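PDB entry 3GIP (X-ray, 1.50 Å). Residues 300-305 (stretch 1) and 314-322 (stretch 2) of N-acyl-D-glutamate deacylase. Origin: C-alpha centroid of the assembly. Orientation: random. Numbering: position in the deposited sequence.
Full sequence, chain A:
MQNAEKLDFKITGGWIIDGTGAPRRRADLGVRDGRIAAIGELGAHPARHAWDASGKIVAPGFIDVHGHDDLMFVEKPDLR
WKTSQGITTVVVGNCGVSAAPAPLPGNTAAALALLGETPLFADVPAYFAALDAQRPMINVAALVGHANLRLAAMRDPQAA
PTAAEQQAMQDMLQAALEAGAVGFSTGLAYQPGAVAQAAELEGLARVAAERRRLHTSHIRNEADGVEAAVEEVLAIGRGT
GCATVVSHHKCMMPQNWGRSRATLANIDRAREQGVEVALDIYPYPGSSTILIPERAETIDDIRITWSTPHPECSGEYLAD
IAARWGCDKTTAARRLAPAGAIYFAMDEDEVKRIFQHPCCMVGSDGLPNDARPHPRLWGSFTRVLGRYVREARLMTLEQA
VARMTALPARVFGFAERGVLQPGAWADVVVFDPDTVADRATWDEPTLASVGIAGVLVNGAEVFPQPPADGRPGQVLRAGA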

# COMPACT_ATOMS: atom_id res chain seq x y z
N ASP A 300 12.25 -11.79 -19.43
CA ASP A 300 13.67 -11.46 -19.49
C ASP A 300 14.01 -10.37 -18.47
O ASP A 300 13.12 -9.70 -17.93
N ASP A 301 15.30 -10.22 -18.22
CA ASP A 301 15.81 -9.22 -17.28
C ASP A 301 15.31 -9.33 -15.84
O ASP A 301 15.19 -8.33 -15.14
N ILE A 302 15.02 -10.55 -15.40
CA ILE A 302 14.61 -10.75 -14.02
C ILE A 302 15.83 -10.29 -13.22
O ILE A 302 16.94 -10.79 -13.42
N ARG A 303 15.63 -9.32 -12.33
CA ARG A 303 16.74 -8.77 -11.55
C ARG A 303 16.53 -9.05 -10.07
O ARG A 303 15.50 -8.72 -9.50
N ILE A 304 17.54 -9.65 -9.44
CA ILE A 304 17.46 -10.01 -8.03
C ILE A 304 17.43 -8.82 -7.08
O ILE A 304 18.18 -7.87 -7.22
N THR A 305 16.52 -8.88 -6.10
CA THR A 305 16.38 -7.83 -5.10
C THR A 305 16.99 -8.27 -3.77
O THR A 305 17.36 -7.44 -2.94
N SER A 314 22.29 -9.71 -5.31
CA SER A 314 21.32 -8.62 -5.35
C SER A 314 21.77 -7.63 -6.42
O SER A 314 22.95 -7.27 -6.49
N GLY A 315 20.83 -7.21 -7.26
CA GLY A 315 21.14 -6.25 -8.32
C GLY A 315 21.54 -6.88 -9.64
O GLY A 315 21.65 -6.18 -10.65
N GLU A 316 21.75 -8.19 -9.63
CA GLU A 316 22.17 -8.90 -10.84
C GLU A 316 21.02 -9.53 -11.61
O GLU A 316 19.96 -9.82 -11.05
N TYR A 317 21.23 -9.73 -12.91
CA TYR A 317 20.23 -10.34 -13.79
C TYR A 317 20.33 -11.86 -13.67
O TYR A 317 21.43 -12.42 -13.65
N LEU A 318 19.18 -12.52 -13.63
CA LEU A 318 19.14 -13.98 -13.54
C LEU A 318 19.93 -14.62 -14.68
O LEU A 318 20.63 -15.61 -14.47
N ALA A 319 19.82 -14.06 -15.89
CA ALA A 319 20.54 -14.63 -17.03
C ALA A 319 22.06 -14.54 -16.86
O ALA A 319 22.78 -15.45 -17.28
N ASP A 320 22.54 -13.46 -16.25
CA ASP A 320 23.97 -13.29 -16.03
C ASP A 320 24.46 -14.26 -14.96
O ASP A 320 25.55 -14.82 -15.07
N ILE A 321 23.65 -14.45 -13.93
CA ILE A 321 24.00 -15.37 -12.85
C ILE A 321 24.09 -16.78 -13.41
O ILE A 321 25.07 -17.50 -13.18
N ALA A 322 23.07 -17.18 -14.16
CA ALA A 322 23.03 -18.52 -14.76
C ALA A 322 24.23 -18.75 -15.68
O ALA A 322 24.86 -19.81 -15.63

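The two stretches meet through a short backbone-bridged contact, with apolar side chains packed on one part of it and an arginine-tyrosine pair closing another. Three backbone hydrogen bonds join the stretches. Two, L318 N to I302 O (2.8 Å) and I304 N to E316 O (2.9 Å), flank the single beta bridge between R303 and Y317; the third, G315 N to I304 O (2.7 Å), continues the pairing. From this frame, L318 and I321 on the helix direct their CA-to-CB bonds toward stretch 1. L318 (chi1 t, chi2 p) places CD2 4.0 Å from CD1 of I302 (m, t), while I321 (m, t) brings CD1 to 3.8 Å from CG1 of I304, whose m, m rotamer completes this buried apolar packing.

R303 and Y317 both leave the backbone sideways. R303 extends through t, t before turning at chi3 (m), so that NH2 donates a hydrogen bond to Y317 OH at 2.9 Å; the hydroxyl lies near the guanidinium plane, at its edge. With chi1 m, the Y317 ring also packs against D301, whose CG lies 3.8 Å from Y317 CE1 and whose OD1 sits over one ring face. G315 has no side chain, and its positive phi suits glycine; its carbonyl O approaches R303 CG at 3.6 Å. E316 and T305 point away, leaving E316 to contribute here mainly through its backbone carbonyl.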

# COMPACT_ATOMS: atom_id res chain seq x y z
CB ASP A 300 14.06 -10.97 -20.89
CG ASP A 300 14.14 -12.10 -21.91
OD1 ASP A 300 14.33 -13.27 -21.51
OD2 ASP A 300 14.02 -11.80 -23.12
CB ASP A 301 15.56 -7.80 -17.81
CG ASP A 301 16.55 -7.42 -18.90
OD1 ASP A 301 17.42 -8.25 -19.22
OD2 ASP A 301 16.46 -6.29 -19.44
CB ILE A 302 14.29 -12.23 -13.73
CG1 ILE A 302 12.98 -12.61 -14.43
CG2 ILE A 302 14.19 -12.48 -12.23
CD1 ILE A 302 12.67 -14.11 -14.40
CB ARG A 303 16.86 -7.26 -11.80
CG ARG A 303 18.10 -6.63 -11.20
CD ARG A 303 18.15 -5.12 -11.38
NE ARG A 303 18.60 -4.71 -12.70
CZ ARG A 303 18.72 -3.44 -13.07
NH1 ARG A 303 18.42 -2.48 -12.21
NH2 ARG A 303 19.16 -3.12 -14.29
CB ILE A 304 18.65 -10.94 -7.67
CG1 ILE A 304 18.68 -12.14 -8.63
CG2 ILE A 304 18.52 -11.43 -6.23
CD1 ILE A 304 17.36 -12.92 -8.71
CB THR A 305 14.90 -7.47 -4.88
OG1 THR A 305 14.15 -8.66 -4.63
CG2 THR A 305 14.34 -6.77 -6.11
CB SER A 314 21.24 -7.92 -4.00
OG SER A 314 20.67 -8.78 -3.03
CB GLU A 316 23.19 -9.99 -10.46
CG GLU A 316 24.46 -9.42 -9.84
CD GLU A 316 25.47 -10.49 -9.43
OE1 GLU A 316 25.20 -11.70 -9.61
OE2 GLU A 316 26.55 -10.11 -8.93
CB TYR A 317 20.48 -9.97 -15.25
CG TYR A 317 20.16 -8.55 -15.62
CD1 TYR A 317 18.89 -8.02 -15.42
CD2 TYR A 317 21.13 -7.73 -16.21
CE1 TYR A 317 18.58 -6.71 -15.80
CE2 TYR A 317 20.83 -6.42 -16.59
CZ TYR A 317 19.56 -5.92 -16.38
OH TYR A 317 19.25 -4.63 -16.76
CB LEU A 318 17.69 -14.47 -13.58
CG LEU A 318 17.47 -15.99 -13.53
CD1 LEU A 318 17.99 -16.53 -12.20
CD2 LEU A 318 15.99 -16.30 -13.69
CB ALA A 319 20.12 -13.93 -18.32
CB ASP A 320 24.30 -11.86 -15.58
CG ASP A 320 24.14 -10.84 -16.69
OD1 ASP A 320 24.02 -11.24 -17.87
OD2 ASP A 320 24.14 -9.63 -16.38
CB ILE A 321 22.95 -15.33 -11.73
CG1 ILE A 321 22.92 -13.94 -11.10
CG2 ILE A 321 23.26 -16.39 -10.68
CD1 ILE A 321 21.73 -13.70 -10.17
CB ALA A 322 21.73 -18.70 -15.53